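Local coordinates for glyoxylate-induced Protein (PDB 1SQ4) that is of unconfirmed function but carries two cupin domains in a double beta-barrel and may act as a ureidoglycine aminohydrolase, at the interface of chains A and B. Coordinates in Å, arbitrary orientation; residue numbers count along the deposited sequence, not the author numbering. Chains: chain A/B, Glyoxylate-induced Protein.

All three contacts join two copies of one bicupin protein. The C-alpha centres of contacts 1 and 2 lie about 17 Å apart, those of contacts 1 and 3 about 16 Å, and those of contacts 2 and 3 about 24 Å. Contacts 1 and 3 share the C-terminal segment of chain B, residues 268-269 and 272-275, and strand 136-144 of chain A, through A:Trp140 and A:His144. Contact 2 instead uses 3-10 helix 40-42 and strand 52-57 of chain A with the loop and start of strand 212-220 of B. The C-terminal segment of B thus runs along A, while contact 2 adds a separate patch.

Contact 1: the interface of chains A and B. Residues chain A 45-46, 84-86, 140; chain B 268-269.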
loop_
_atom_site.group_PDB
_atom_site.type_symbol
_atom_site.label_atom_id
_atom_site.label_comp_id
_atom_site.label_asym_id
_atom_site.label_seq_id
_atom_site.Cartn_x
_atom_site.Cartn_y
_atom_site.Cartn_z
ATOM N N HIS A 45 -11.050 -28.521 -23.103
ATOM C CA HIS A 45 -11.761 -29.344 -24.064
ATOM C C HIS A 45 -13.283 -29.383 -23.884
ATOM O O HIS A 45 -13.803 -29.075 -22.811
ATOM C CB HIS A 45 -11.195 -30.760 -23.986
ATOM C CG HIS A 45 -9.722 -30.825 -24.233
ATOM N ND1 HIS A 45 -9.185 -30.834 -25.503
ATOM C CD2 HIS A 45 -8.671 -30.813 -23.381
ATOM C CE1 HIS A 45 -7.869 -30.822 -25.420
ATOM N NE2 HIS A 45 -7.529 -30.806 -24.143
ATOM N N LEU A 46 -13.994 -29.759 -24.941
ATOM C CA LEU A 46 -15.439 -29.859 -24.874
ATOM C C LEU A 46 -15.924 -31.170 -25.492
ATOM O O LEU A 46 -15.306 -31.716 -26.409
ATOM C CB LEU A 46 -16.103 -28.663 -25.571
ATOM C CG LEU A 46 -15.932 -27.289 -24.914
ATOM C CD1 LEU A 46 -16.483 -26.212 -25.848
ATOM C CD2 LEU A 46 -16.646 -27.240 -23.542
ATOM N N PRO A 84 -21.870 -28.636 -31.488
ATOM C CA PRO A 84 -21.017 -27.629 -30.849
ATOM C C PRO A 84 -21.553 -27.028 -29.552
ATOM O O PRO A 84 -20.831 -26.945 -28.557
ATOM C CB PRO A 84 -20.840 -26.594 -31.949
ATOM C CG PRO A 84 -22.170 -26.629 -32.628
ATOM C CD PRO A 84 -22.475 -28.101 -32.721
ATOM N N GLU A 85 -22.814 -26.614 -29.553
ATOM C CA GLU A 85 -23.402 -26.025 -28.360
ATOM C C GLU A 85 -24.385 -26.976 -27.682
ATOM O O GLU A 85 -25.212 -27.600 -28.342
ATOM C CB GLU A 85 -24.117 -24.718 -28.716
ATOM C CG GLU A 85 -24.620 -23.961 -27.505
ATOM C CD GLU A 85 -23.487 -23.534 -26.599
ATOM O OE1 GLU A 85 -22.665 -22.713 -27.051
ATOM O OE2 GLU A 85 -23.412 -24.025 -25.451
ATOM N N GLN A 86 -24.296 -27.076 -26.358
ATOM C CA GLN A 86 -25.182 -27.952 -25.589
ATOM C C GLN A 86 -26.238 -27.159 -24.845
ATOM O O GLN A 86 -27.263 -27.701 -24.422
ATOM C CB GLN A 86 -24.375 -28.762 -24.577
ATOM C CG GLN A 86 -23.442 -29.746 -25.214
ATOM C CD GLN A 86 -24.159 -30.639 -26.189
ATOM O OE1 GLN A 86 -24.614 -30.195 -27.251
ATOM N NE2 GLN A 86 -24.282 -31.911 -25.833
ATOM N N TRP A 140 -14.751 -17.595 -29.656
ATOM C CA TRP A 140 -16.128 -18.003 -29.442
ATOM C C TRP A 140 -16.641 -17.323 -28.173
ATOM O O TRP A 140 -16.270 -17.676 -27.056
ATOM C CB TRP A 140 -16.182 -19.529 -29.328
ATOM C CG TRP A 140 -17.557 -20.150 -29.187
ATOM C CD1 TRP A 140 -18.761 -19.518 -29.264
ATOM C CD2 TRP A 140 -17.846 -21.520 -28.866
ATOM N NE1 TRP A 140 -19.785 -20.406 -28.997
ATOM C CE2 TRP A 140 -19.245 -21.644 -28.746
ATOM C CE3 TRP A 140 -17.051 -22.662 -28.656
ATOM C CZ2 TRP A 140 -19.874 -22.848 -28.431
ATOM C CZ3 TRP A 140 -17.681 -23.866 -28.341
ATOM C CH2 TRP A 140 -19.076 -23.942 -28.230
ATOM N N ARG B 268 -15.808 -29.008 -19.576
ATOM C CA ARG B 268 -17.185 -28.537 -19.562
ATOM C C ARG B 268 -17.260 -27.059 -19.945
ATOM O O ARG B 268 -16.245 -26.372 -19.952
ATOM C CB ARG B 268 -17.776 -28.773 -18.179
ATOM C CG ARG B 268 -19.202 -29.255 -18.217
ATOM C CD ARG B 268 -19.360 -30.760 -17.892
ATOM N NE ARG B 268 -18.499 -31.622 -18.685
ATOM C CZ ARG B 268 -18.486 -32.952 -18.616
ATOM N NH1 ARG B 268 -17.645 -33.638 -19.379
ATOM N NH2 ARG B 268 -19.309 -33.603 -17.805
ATOM N N HIS B 269 -18.447 -26.581 -20.297
ATOM C CA HIS B 269 -18.612 -25.176 -20.666
ATOM C C HIS B 269 -18.483 -24.335 -19.410
ATOM O O HIS B 269 -18.659 -24.844 -18.306
ATOM C CB HIS B 269 -19.999 -24.905 -21.265
ATOM C CG HIS B 269 -20.059 -25.001 -22.755
ATOM N ND1 HIS B 269 -19.280 -24.230 -23.590
ATOM C CD2 HIS B 269 -20.823 -25.773 -23.566
ATOM C CE1 HIS B 269 -19.557 -24.522 -24.849
ATOM N NE2 HIS B 269 -20.490 -25.457 -24.859
HETATM O O HOH W 1 -13.350 -26.806 -20.870
#
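This patch joins two copies of the same protein in the deposited assembly, in an interface that is not an exact two-fold; whether it is the biological contact the structure alone does not show. It lodges a histidine from the C-terminal segment of chain B against the N-terminal half of chain A. Both chains belong to the bicupin family, and A:Trp140 sits on strand 136-144 of a cupin barrel. The imidazole of B:His269 provides most of chain B's share of the contact. A:Leu46, with CG anti to the carbonyl carbon (chi1 -68°), crosses it at about a right angle and sets methyl CD2 over the centre of one ring face, 4.0 Å above its plane. The other methyl, CD1, meets the ring at CE1, 3.6 Å away. A:Trp140 comes in at the histidine's rim: its CH2 lies in the imidazole plane, 3.5 Å from CE1 of B:His269, and the ring planes stand 84° apart, so that the imidazole edge points at the face of the six-membered ring near its CH2 corner. A:Glu85, its CG anti to the backbone N and its chain bent at chi2, brings carboxylate oxygen OE2 to 3.3 Å from NE2 of B:His269. Carboxylate and imidazole planes are only 23° apart. This is an approach of acid to imidazole and not a hydrogen bond, but the acid could favour a protonated ring. Away from the ring, water 1 links the backbones, 3.0 Å from O of A:His45 and 3.1 Å from O of B:Arg268.

Contact 2: the interface of chains A and B. Residues chain A 41-42, 56; chain B 208-212.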
loop_
_atom_site.group_PDB
_atom_site.type_symbol
_atom_site.label_atom_id
_atom_site.label_comp_id
_atom_site.label_asym_id
_atom_site.label_seq_id
_atom_site.Cartn_x
_atom_site.Cartn_y
_atom_site.Cartn_z
ATOM N N ILE A 41 -0.135 -26.718 -21.994
ATOM C CA ILE A 41 -0.672 -27.478 -20.862
ATOM C C ILE A 41 -1.795 -26.821 -20.098
ATOM O O ILE A 41 -2.202 -27.307 -19.038
ATOM C CB ILE A 41 0.415 -27.853 -19.831
ATOM C CG1 ILE A 41 1.327 -26.666 -19.576
ATOM C CG2 ILE A 41 1.190 -29.063 -20.310
ATOM C CD1 ILE A 41 0.632 -25.499 -18.972
ATOM N N VAL A 42 -2.311 -25.720 -20.619
ATOM C CA VAL A 42 -3.373 -25.041 -19.909
ATOM C C VAL A 42 -4.641 -24.958 -20.757
ATOM O O VAL A 42 -5.615 -24.306 -20.372
ATOM C CB VAL A 42 -2.880 -23.654 -19.459
ATOM C CG1 VAL A 42 -2.684 -22.763 -20.654
ATOM C CG2 VAL A 42 -3.842 -23.054 -18.473
ATOM N N VAL A 56 -9.317 -20.862 -22.543
ATOM C CA VAL A 56 -10.471 -20.247 -21.895
ATOM C C VAL A 56 -10.103 -18.898 -21.301
ATOM O O VAL A 56 -8.977 -18.680 -20.856
ATOM C CB VAL A 56 -11.057 -21.142 -20.761
ATOM C CG1 VAL A 56 -12.324 -20.507 -20.218
ATOM C CG2 VAL A 56 -11.374 -22.534 -21.278
ATOM N N GLU B 208 2.042 -23.128 -14.018
ATOM C CA GLU B 208 0.588 -23.109 -14.085
ATOM C C GLU B 208 0.133 -24.305 -14.909
ATOM O O GLU B 208 0.655 -24.549 -15.991
ATOM C CB GLU B 208 0.111 -21.798 -14.724
ATOM C CG GLU B 208 -1.405 -21.572 -14.689
ATOM C CD GLU B 208 -1.784 -20.086 -14.551
ATOM O OE1 GLU B 208 -1.317 -19.264 -15.379
ATOM O OE2 GLU B 208 -2.551 -19.744 -13.614
ATOM N N THR B 209 -0.817 -25.070 -14.385
ATOM C CA THR B 209 -1.318 -26.231 -15.109
ATOM C C THR B 209 -2.786 -26.057 -15.426
ATOM O O THR B 209 -3.354 -26.844 -16.165
ATOM C CB THR B 209 -1.168 -27.528 -14.305
ATOM O OG1 THR B 209 -1.710 -27.338 -12.993
ATOM C CG2 THR B 209 0.287 -27.929 -14.210
ATOM N N HIS B 210 -3.400 -25.028 -14.859
ATOM C CA HIS B 210 -4.814 -24.760 -15.098
ATOM C C HIS B 210 -4.960 -23.262 -15.184
ATOM O O HIS B 210 -4.261 -22.544 -14.488
ATOM C CB HIS B 210 -5.670 -25.287 -13.951
ATOM C CG HIS B 210 -7.122 -25.384 -14.282
ATOM N ND1 HIS B 210 -7.578 -25.990 -15.430
ATOM C CD2 HIS B 210 -8.222 -24.994 -13.595
ATOM C CE1 HIS B 210 -8.898 -25.974 -15.437
ATOM N NE2 HIS B 210 -9.311 -25.377 -14.332
ATOM N N VAL B 211 -5.866 -22.791 -16.030
ATOM C CA VAL B 211 -6.040 -21.360 -16.204
ATOM C C VAL B 211 -7.070 -20.797 -15.230
ATOM O O VAL B 211 -6.964 -19.659 -14.786
ATOM C CB VAL B 211 -6.436 -21.042 -17.674
ATOM C CG1 VAL B 211 -7.865 -21.478 -17.935
ATOM C CG2 VAL B 211 -6.269 -19.581 -17.955
HETATM N N MSE B 212 -8.061 -21.604 -14.885
HETATM C CA MSE B 212 -9.092 -21.171 -13.959
HETATM C C MSE B 212 -8.682 -21.504 -12.534
HETATM O O MSE B 212 -7.594 -22.022 -12.306
HETATM C CB MSE B 212 -10.420 -21.832 -14.324
HETATM C CG MSE B 212 -10.885 -21.483 -15.742
HETATM SE SE MSE B 212 -11.340 -19.601 -15.958
HETATM C CE MSE B 212 -9.736 -18.969 -16.820
HETATM O O HOH W 2 -6.746 -24.374 -17.848
#
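The imidazole of B:His210 has the backbone N of B:Met212, a selenomethionine, over one face, 3.6 Å above the plane and offset toward the rim; this is packing within chain B, and the ring itself takes little part in the contact with A. The meeting of the two chains falls instead to aliphatic branches set against backbone. A:Val42, in 3-10 helix 40-42, has CG1 in the crowded position between N and the carbonyl carbon (chi1 69°), which turns CG2 anti to N and toward chain B. That methyl reaches CB of B:Val211 at 3.4 Å and also lies near the backbone of B:His210. The two valine side chains cross at about a right angle. Alongside, A:Ile41 is flanked by B:Thr209 and lies beside the B:Glu208-B:Thr209 backbone. Farther along, CG2 of B:Val211 and the CE methyl of B:Met212 loosely approach O of A:Val56, on strand 52-57. Water 2 bridges the backbones, 2.6 Å from N of B:Val211 and 2.8 Å from O of A:Val42. The patch thus seats the loop of the C-terminal cupin domain of B beside the 3-10 turn of A and helps hold the two subunits together in the deposited assembly.

Contact 3: the interface of chains A and B. Residues chain A 66-67, 144-145, 271; chain B 272-275.
A:His144, at the end of cupin strand 136-144, anchors the tight part of this contact between two bicupin chains, where the C-terminal segment of B lies across A. Its CG is anti to the carbonyl carbon (chi1 -77°), and ND1 donates to the carbonyl O of B:Thr273 at 2.8 Å, with the acceptor 25° out of the ring plane and the donor above the carbonyl plane. CB of B:Leu272 covers one imidazole face, 3.9 Å from the centroid and offset toward the rim, while methyl CD2 of B:Leu274 reaches CE1 of A:His144 at 3.4 Å, the two side chains running side by side. The backbone N of B:Thr273 donates to O of A:Glu66 at 2.8 Å, nearly straight (164° at H). B:Thr273 has CG2 in the crowded position between its N and carbonyl carbon; this methyl packs on CA of A:Thr67 at 3.3 Å, the threonines pointing the same way. Water 3 also holds the O of B:Thr273, at 2.9 Å, and joins it to N of A:His144 and O of A:Thr67, so that this carbonyl is gripped by both imidazole and water. The looser side lies around A:Arg271, whose chain, bent at chi2 and chi3, crosses B:Asn275 at about a right angle. NE of A:Arg271 stays 3.9 Å from amide oxygen OD1 of B:Asn275, and the guanidinium and amide planes are turned steeply apart, with no hydrogen bond between them.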
loop_
_atom_site.group_PDB
_atom_site.type_symbol
_atom_site.label_atom_id
_atom_site.label_comp_id
_atom_site.label_asym_id
_atom_site.label_seq_id
_atom_site.Cartn_x
_atom_site.Cartn_y
_atom_site.Cartn_z
ATOM N N GLU A 66 -19.718 -13.392 -14.694
ATOM C CA GLU A 66 -20.128 -14.682 -15.208
ATOM C C GLU A 66 -21.139 -14.476 -16.314
ATOM O O GLU A 66 -21.866 -15.385 -16.672
ATOM C CB GLU A 66 -20.750 -15.511 -14.100
ATOM C CG GLU A 66 -19.918 -15.593 -12.844
ATOM C CD GLU A 66 -20.616 -16.397 -11.774
ATOM O OE1 GLU A 66 -20.784 -17.625 -11.976
ATOM O OE2 GLU A 66 -21.014 -15.801 -10.745
ATOM N N THR A 67 -21.188 -13.271 -16.861
ATOM C CA THR A 67 -22.138 -12.996 -17.929
ATOM C C THR A 67 -21.645 -13.562 -19.249
ATOM O O THR A 67 -22.393 -14.201 -19.984
ATOM C CB THR A 67 -22.370 -11.495 -18.120
ATOM O OG1 THR A 67 -22.931 -10.943 -16.927
ATOM C CG2 THR A 67 -23.311 -11.256 -19.279
ATOM N N HIS A 144 -25.940 -16.123 -22.148
ATOM C CA HIS A 144 -27.309 -16.567 -22.132
ATOM C C HIS A 144 -28.118 -15.380 -22.638
ATOM O O HIS A 144 -28.047 -14.270 -22.093
ATOM C CB HIS A 144 -27.732 -16.958 -20.716
ATOM C CG HIS A 144 -27.222 -18.298 -20.283
ATOM N ND1 HIS A 144 -27.108 -18.651 -18.953
ATOM C CD2 HIS A 144 -26.828 -19.379 -20.990
ATOM C CE1 HIS A 144 -26.668 -19.891 -18.864
ATOM N NE2 HIS A 144 -26.487 -20.359 -20.085
ATOM N N TYR A 145 -28.866 -15.622 -23.705
ATOM C CA TYR A 145 -29.694 -14.598 -24.314
ATOM C C TYR A 145 -30.861 -14.256 -23.411
ATOM O O TYR A 145 -31.438 -15.129 -22.772
ATOM C CB TYR A 145 -30.210 -15.089 -25.672
ATOM C CG TYR A 145 -31.123 -14.095 -26.358
ATOM C CD1 TYR A 145 -32.504 -14.288 -26.384
ATOM C CD2 TYR A 145 -30.608 -12.926 -26.945
ATOM C CE1 TYR A 145 -33.349 -13.350 -26.966
ATOM C CE2 TYR A 145 -31.459 -11.982 -27.530
ATOM C CZ TYR A 145 -32.826 -12.208 -27.528
ATOM O OH TYR A 145 -33.679 -11.282 -28.053
ATOM N N ARG A 271 -29.994 -6.586 -14.012
ATOM C CA ARG A 271 -30.422 -7.708 -13.177
ATOM C C ARG A 271 -30.504 -7.351 -11.698
ATOM O O ARG A 271 -29.529 -6.903 -11.109
ATOM C CB ARG A 271 -29.497 -8.923 -13.370
ATOM C CG ARG A 271 -28.007 -8.603 -13.502
ATOM C CD ARG A 271 -27.562 -8.321 -14.961
ATOM N NE ARG A 271 -27.245 -9.546 -15.705
ATOM C CZ ARG A 271 -26.598 -9.586 -16.872
ATOM N NH1 ARG A 271 -26.358 -10.754 -17.461
ATOM N NH2 ARG A 271 -26.184 -8.470 -17.457
ATOM N N LEU B 272 -22.505 -19.691 -17.012
ATOM C CA LEU B 272 -22.951 -18.334 -17.318
ATOM C C LEU B 272 -24.187 -17.936 -16.523
ATOM O O LEU B 272 -25.110 -18.727 -16.376
ATOM C CB LEU B 272 -23.262 -18.210 -18.808
ATOM C CG LEU B 272 -22.115 -18.511 -19.772
ATOM C CD1 LEU B 272 -22.634 -18.454 -21.198
ATOM C CD2 LEU B 272 -20.975 -17.527 -19.558
ATOM N N THR B 273 -24.212 -16.710 -16.012
ATOM C CA THR B 273 -25.367 -16.252 -15.253
ATOM C C THR B 273 -26.638 -16.523 -16.052
ATOM O O THR B 273 -26.641 -16.436 -17.277
ATOM C CB THR B 273 -25.254 -14.734 -14.890
ATOM O OG1 THR B 273 -26.544 -14.227 -14.533
ATOM C CG2 THR B 273 -24.699 -13.930 -16.042
ATOM N N LEU B 274 -27.709 -16.877 -15.352
ATOM C CA LEU B 274 -28.982 -17.184 -15.997
ATOM C C LEU B 274 -29.884 -15.961 -16.063
ATOM O O LEU B 274 -30.028 -15.243 -15.082
ATOM C CB LEU B 274 -29.699 -18.282 -15.216
ATOM C CG LEU B 274 -28.851 -19.487 -14.794
ATOM C CD1 LEU B 274 -29.640 -20.349 -13.815
ATOM C CD2 LEU B 274 -28.444 -20.280 -16.019
ATOM N N ASN B 275 -30.488 -15.734 -17.224
ATOM C CA ASN B 275 -31.393 -14.606 -17.426
ATOM C C ASN B 275 -32.401 -14.939 -18.518
ATOM O O ASN B 275 -33.577 -15.206 -18.193
ATOM C CB ASN B 275 -30.620 -13.340 -17.842
ATOM C CG ASN B 275 -30.197 -12.480 -16.656
ATOM O OD1 ASN B 275 -29.348 -12.874 -15.850
ATOM N ND2 ASN B 275 -30.796 -11.293 -16.547
HETATM O O HOH W 3 -24.970 -15.090 -19.239
#